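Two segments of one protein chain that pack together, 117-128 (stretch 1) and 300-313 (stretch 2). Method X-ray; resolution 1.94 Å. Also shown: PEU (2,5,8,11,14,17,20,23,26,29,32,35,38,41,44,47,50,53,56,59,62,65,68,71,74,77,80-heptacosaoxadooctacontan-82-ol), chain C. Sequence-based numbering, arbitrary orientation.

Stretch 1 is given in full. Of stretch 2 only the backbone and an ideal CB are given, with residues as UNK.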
# COMPACT_ATOMS: atom_id res chain seq x y z
N ASP A 117 0.29 -3.17 -6.69
CA ASP A 117 -0.90 -3.98 -6.92
C ASP A 117 -1.25 -4.77 -5.66
O ASP A 117 -1.03 -4.31 -4.54
CB ASP A 117 -0.67 -4.92 -8.10
CG ASP A 117 0.62 -5.75 -7.96
OD1 ASP A 117 1.03 -6.07 -6.83
OD2 ASP A 117 1.22 -6.09 -9.00
N SER A 118 -1.76 -5.99 -5.84
CA SER A 118 -2.22 -6.79 -4.71
C SER A 118 -1.07 -7.06 -3.71
O SER A 118 -1.29 -7.22 -2.51
CB SER A 118 -2.80 -8.11 -5.24
OG SER A 118 -1.76 -8.87 -5.82
N ILE A 119 0.16 -7.16 -4.22
CA ILE A 119 1.30 -7.43 -3.34
C ILE A 119 1.52 -6.25 -2.38
O ILE A 119 1.83 -6.42 -1.17
CB ILE A 119 2.56 -7.71 -4.18
CG1 ILE A 119 2.29 -8.91 -5.11
CG2 ILE A 119 3.79 -7.96 -3.28
CD1 ILE A 119 3.38 -9.12 -6.17
N THR A 120 1.33 -5.05 -2.90
CA THR A 120 1.50 -3.84 -2.12
C THR A 120 0.30 -3.58 -1.22
O THR A 120 0.44 -3.05 -0.11
CB THR A 120 1.78 -2.66 -3.07
OG1 THR A 120 2.99 -2.97 -3.77
CG2 THR A 120 1.88 -1.34 -2.37
N VAL A 121 -0.88 -4.01 -1.67
CA VAL A 121 -2.04 -3.99 -0.80
C VAL A 121 -1.82 -4.86 0.43
O VAL A 121 -2.09 -4.44 1.55
CB VAL A 121 -3.30 -4.53 -1.52
CG1 VAL A 121 -4.42 -4.80 -0.50
CG2 VAL A 121 -3.77 -3.55 -2.62
N GLY A 122 -1.31 -6.07 0.20
CA GLY A 122 -1.32 -7.09 1.23
C GLY A 122 -2.42 -8.12 1.05
O GLY A 122 -2.89 -8.69 2.01
N TYR A 123 -2.82 -8.32 -0.20
CA TYR A 123 -3.77 -9.37 -0.60
C TYR A 123 -3.41 -10.71 0.03
O TYR A 123 -2.28 -11.18 -0.14
CB TYR A 123 -3.75 -9.48 -2.13
CG TYR A 123 -4.75 -10.41 -2.77
CD1 TYR A 123 -4.57 -11.80 -2.72
CD2 TYR A 123 -5.85 -9.91 -3.47
CE1 TYR A 123 -5.47 -12.66 -3.31
CE2 TYR A 123 -6.76 -10.76 -4.08
CZ TYR A 123 -6.57 -12.13 -4.00
OH TYR A 123 -7.46 -13.01 -4.58
N GLY A 124 -4.35 -11.36 0.72
CA GLY A 124 -4.13 -12.75 1.12
C GLY A 124 -3.04 -13.00 2.16
O GLY A 124 -2.73 -14.16 2.48
N LEU A 125 -2.49 -11.91 2.71
CA LEU A 125 -1.27 -12.00 3.53
C LEU A 125 -1.47 -12.88 4.78
O LEU A 125 -0.61 -13.70 5.11
CB LEU A 125 -0.83 -10.58 3.93
CG LEU A 125 0.58 -10.39 4.51
CD1 LEU A 125 1.02 -8.91 4.34
CD2 LEU A 125 0.67 -10.82 6.01
N ASP A 126 -2.61 -12.72 5.46
CA ASP A 126 -2.87 -13.48 6.68
C ASP A 126 -3.45 -14.85 6.35
O ASP A 126 -3.77 -15.62 7.26
CB ASP A 126 -3.86 -12.74 7.60
CG ASP A 126 -3.22 -11.57 8.36
OD1 ASP A 126 -2.11 -11.15 8.03
OD2 ASP A 126 -3.84 -11.05 9.31
N GLY A 127 -3.67 -15.14 5.07
CA GLY A 127 -4.38 -16.36 4.73
C GLY A 127 -3.45 -17.57 4.73
O GLY A 127 -2.25 -17.42 4.51
N THR A 128 -3.99 -18.75 5.00
CA THR A 128 -3.24 -19.99 4.87
C THR A 128 -3.63 -20.61 3.53
O THR A 128 -4.80 -20.93 3.34
CB THR A 128 -3.60 -20.98 6.01
OG1 THR A 128 -3.50 -20.34 7.29
CG2 THR A 128 -2.69 -22.22 5.96
N UNK A 300 5.72 -21.58 0.47
CA UNK A 300 4.76 -21.14 1.46
C UNK A 300 4.14 -19.80 1.04
O UNK A 300 4.87 -18.82 0.82
CB UNK A 300 5.43 -21.02 2.83
N UNK A 301 2.82 -19.76 0.90
CA UNK A 301 2.16 -18.58 0.37
C UNK A 301 0.82 -18.33 1.05
O UNK A 301 0.30 -19.22 1.74
CB UNK A 301 1.96 -18.72 -1.14
N UNK A 302 0.26 -17.15 0.83
CA UNK A 302 -1.07 -16.82 1.32
C UNK A 302 -2.09 -17.10 0.23
O UNK A 302 -1.82 -17.91 -0.66
CB UNK A 302 -1.14 -15.36 1.77
N UNK A 303 -3.25 -16.44 0.29
CA UNK A 303 -4.34 -16.78 -0.65
C UNK A 303 -3.88 -16.51 -2.07
O UNK A 303 -3.26 -15.47 -2.35
CB UNK A 303 -5.61 -15.98 -0.34
N UNK A 304 -4.21 -17.44 -2.98
CA UNK A 304 -3.97 -17.24 -4.41
C UNK A 304 -2.49 -16.97 -4.69
O UNK A 304 -2.14 -16.11 -5.50
CB UNK A 304 -4.82 -16.08 -4.93
N UNK A 305 -1.63 -17.73 -4.00
CA UNK A 305 -0.17 -17.63 -4.15
C UNK A 305 0.43 -16.27 -3.87
O UNK A 305 1.52 -15.95 -4.39
CB UNK A 305 0.22 -18.04 -5.57
N UNK A 306 -0.22 -15.45 -3.04
CA UNK A 306 0.38 -14.16 -2.70
C UNK A 306 1.38 -14.32 -1.57
O UNK A 306 1.35 -15.32 -0.86
CB UNK A 306 -0.70 -13.15 -2.31
N UNK A 307 2.31 -13.35 -1.45
CA UNK A 307 3.32 -13.50 -0.39
C UNK A 307 2.72 -13.53 1.02
O UNK A 307 1.76 -12.79 1.32
CB UNK A 307 4.33 -12.36 -0.48
N UNK A 308 3.26 -14.40 1.86
CA UNK A 308 2.80 -14.48 3.25
C UNK A 308 3.60 -13.51 4.12
O UNK A 308 4.36 -12.71 3.60
CB UNK A 308 2.93 -15.91 3.78
N UNK A 309 3.38 -13.55 5.43
CA UNK A 309 3.98 -12.55 6.32
C UNK A 309 5.51 -12.64 6.28
O UNK A 309 6.21 -11.62 6.24
CB UNK A 309 3.48 -12.74 7.75
N UNK A 310 6.05 -13.87 6.30
CA UNK A 310 7.50 -14.05 6.29
C UNK A 310 8.13 -13.48 5.03
O UNK A 310 9.20 -12.84 5.08
CB UNK A 310 7.85 -15.53 6.42
N UNK A 311 7.50 -13.72 3.90
CA UNK A 311 8.04 -13.23 2.63
C UNK A 311 8.02 -11.70 2.59
O UNK A 311 8.98 -11.06 2.15
CB UNK A 311 7.24 -13.80 1.45
N UNK A 312 6.92 -11.11 3.05
CA UNK A 312 6.87 -9.66 3.14
C UNK A 312 7.94 -9.13 4.11
O UNK A 312 8.58 -8.14 3.84
CB UNK A 312 5.48 -9.21 3.58
N UNK A 313 8.10 -9.76 5.27
CA UNK A 313 8.97 -9.18 6.28
C UNK A 313 10.41 -9.19 5.75
O UNK A 313 11.18 -8.24 5.95
CB UNK A 313 8.86 -9.94 7.60
CAA PEU C . -18.03 -2.80 -3.32
OAB PEU C . -17.86 -4.04 -4.02
CAC PEU C . -18.43 -4.00 -5.39
CAD PEU C . -18.35 -5.26 -6.33
OAE PEU C . -19.03 -6.43 -5.79
CAF PEU C . -18.44 -6.94 -4.55
CAG PEU C . -17.10 -7.68 -4.55
OAH PEU C . -15.95 -7.04 -5.12
CAI PEU C . -14.74 -7.81 -4.87
CAJ PEU C . -13.54 -7.32 -5.69
OAK PEU C . -12.35 -8.08 -5.36
CAL PEU C . -11.38 -7.93 -6.42
CAM PEU C . -10.09 -8.71 -6.19
OAN PEU C . -9.41 -8.60 -7.46
CAO PEU C . -8.19 -9.35 -7.55
CAP PEU C . -8.11 -9.45 -9.06
OAQ PEU C . -7.10 -10.11 -9.86
CAR PEU C . -6.81 -11.52 -9.59
CAS PEU C . -5.93 -11.93 -8.38
OAT PEU C . -4.53 -11.44 -8.44
CAU PEU C . -4.36 -9.99 -8.44
CAV PEU C . -2.87 -9.59 -8.54
OAW PEU C . -2.58 -8.17 -8.50

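Position 300 has nothing of stretch 1 within 5.5 Å of its ideal CB, so the visible atoms set no preference; the deposited residue is Asp300. At 301 the CB points away and the extended backbone (phi/psi -144/167) tolerates many residues, beta-branched ones included; it is Val301.

Position 302 is far more restrictive. Its ideal CB would lie 2.1 Å from Gly124 O, a clash, so only glycine fits. Gly302 leaves its CA 3.3 Å from Gly124 O and 3.5 Å from Gly127 O, both CA-H...O contacts.

At 303 the backbone N donates to Gly124 O (3.2 Å, 155°), an anchor independent of side chain. The ideal CB points sideways, 3.8 Å from Gly124 CA and 4.5 Å from Tyr123 CE1, with the bare backbone of Gly127 nearby: a small or slim side chain suits, such as alanine, serine or cysteine. Cys303, chi1 m, sets SG 3.8 Å from Gly127 CA, and is bonded covalently to a group elsewhere in the structure. A CB on Gly127 would fall 2.3 Å from that SG.

Positive phi at 304 (58/41) favours glycine, asparagine or aspartate. The CB points toward stretch 1, 3.8 Å from Tyr123 CE1, and the phenol OH lies beyond, so a short acceptor is attractive. Asp304 supplies it: Tyr123 OH donates to Asp304 OD2 at 2.6 Å, with the carboxylate at the ring edge. Position 305 repeats the left-handed angles (59/26), but its CB points away; glycine or asparagine would be the conventional guess, yet Tyr305 is deposited, its side chain making no contact with stretch 1.

The CB at 306 points toward stretch 1, 3.3 Å from Tyr123 O, with the Tyr123 ring on one flank and Ser118 OG further along. A flat side chain with a polar tip is indicated; histidine, asparagine or glutamine are candidates. His306 (chi1 m, chi2 66°) stacks face-to-face on Tyr123, centroids 4.1 Å apart and planes at 30°, while its NE2 shares a 2.6 Å hydrogen bond with Ser118 OG. On the ring's other nitrogen, ND1 donates weakly to Cys303 O (3.2 Å) and Asp304 O (3.0 Å).

Phi/psi of -62/140 at 307 admit proline, and the sideways CB, 5.2 Å from Ile119 CG2, invites an apolar residue. Pro307 brings CG to 4.2 Å from Ile119 CG2. At 308 the CB points away and a helix follows, so serine, threonine, aspartate or asparagine could cap; Asn308 OD1 accepts from the backbone N of position 311 at 3.0 Å, a capping bond.

Helical position 309 has its CB 3.8 Å from Leu125 CD2, suiting a small apolar group; Ala309 makes that contact. Positions 310, 311 and 313 are out of reach and hold Ala310, Thr311 and Ala313.

At 312 the CB points toward stretch 1, 4.5 Å from Leu125 CD1, with Ile119 O beyond: a long or aromatic side chain would fill the space. His312 places CD2 3.4 Å from Leu125 CD1 and CE1 3.1 Å from Ile119 O, while NE2 meets a water (2.8 Å) that donates to Tyr123 O and Pro307 O.

Stretch 2 (300-313) DVGCDYHPNAATHA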
# COMPACT_ATOMS: atom_id res chain seq x y z
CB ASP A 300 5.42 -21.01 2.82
CG ASP A 300 5.88 -22.36 3.36
OD1 ASP A 300 5.14 -23.36 3.24
OD2 ASP A 300 7.00 -22.42 3.91
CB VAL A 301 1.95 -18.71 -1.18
CG1 VAL A 301 3.27 -18.73 -1.92
CG2 VAL A 301 1.13 -19.99 -1.50
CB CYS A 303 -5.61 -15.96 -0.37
SG CYS A 303 -6.11 -16.09 1.34
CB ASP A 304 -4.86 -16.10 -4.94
CG ASP A 304 -6.35 -16.45 -4.84
OD1 ASP A 304 -6.70 -17.59 -5.22
OD2 ASP A 304 -7.15 -15.60 -4.36
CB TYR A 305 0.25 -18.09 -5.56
CG TYR A 305 -0.32 -19.45 -5.88
CD1 TYR A 305 0.33 -20.60 -5.47
CD2 TYR A 305 -1.53 -19.58 -6.55
CE1 TYR A 305 -0.21 -21.85 -5.73
CE2 TYR A 305 -2.06 -20.83 -6.81
CZ TYR A 305 -1.39 -21.96 -6.39
OH TYR A 305 -1.91 -23.21 -6.64
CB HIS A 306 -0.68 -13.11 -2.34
CG HIS A 306 -1.35 -12.55 -3.55
ND1 HIS A 306 -2.14 -13.32 -4.37
CD2 HIS A 306 -1.26 -11.33 -4.14
CE1 HIS A 306 -2.57 -12.58 -5.38
NE2 HIS A 306 -2.04 -11.37 -5.26
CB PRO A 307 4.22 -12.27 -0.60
CG PRO A 307 4.09 -11.96 -2.13
CD PRO A 307 2.62 -12.24 -2.39
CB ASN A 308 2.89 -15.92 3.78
CG ASN A 308 4.30 -16.47 3.81
OD1 ASN A 308 5.29 -15.74 3.67
ND2 ASN A 308 4.40 -17.78 4.06
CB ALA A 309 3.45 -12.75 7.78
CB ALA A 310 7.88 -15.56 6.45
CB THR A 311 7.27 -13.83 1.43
OG1 THR A 311 7.43 -15.26 1.44
CG2 THR A 311 7.80 -13.29 0.10
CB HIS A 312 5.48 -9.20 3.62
CG HIS A 312 4.47 -9.08 2.52
ND1 HIS A 312 4.47 -8.02 1.63
CD2 HIS A 312 3.41 -9.85 2.18
CE1 HIS A 312 3.45 -8.14 0.80
NE2 HIS A 312 2.79 -9.26 1.10
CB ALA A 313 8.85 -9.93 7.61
O HOH W 1 0.55 -10.68 0.09
O HOH W 2 1.42 -15.26 6.76
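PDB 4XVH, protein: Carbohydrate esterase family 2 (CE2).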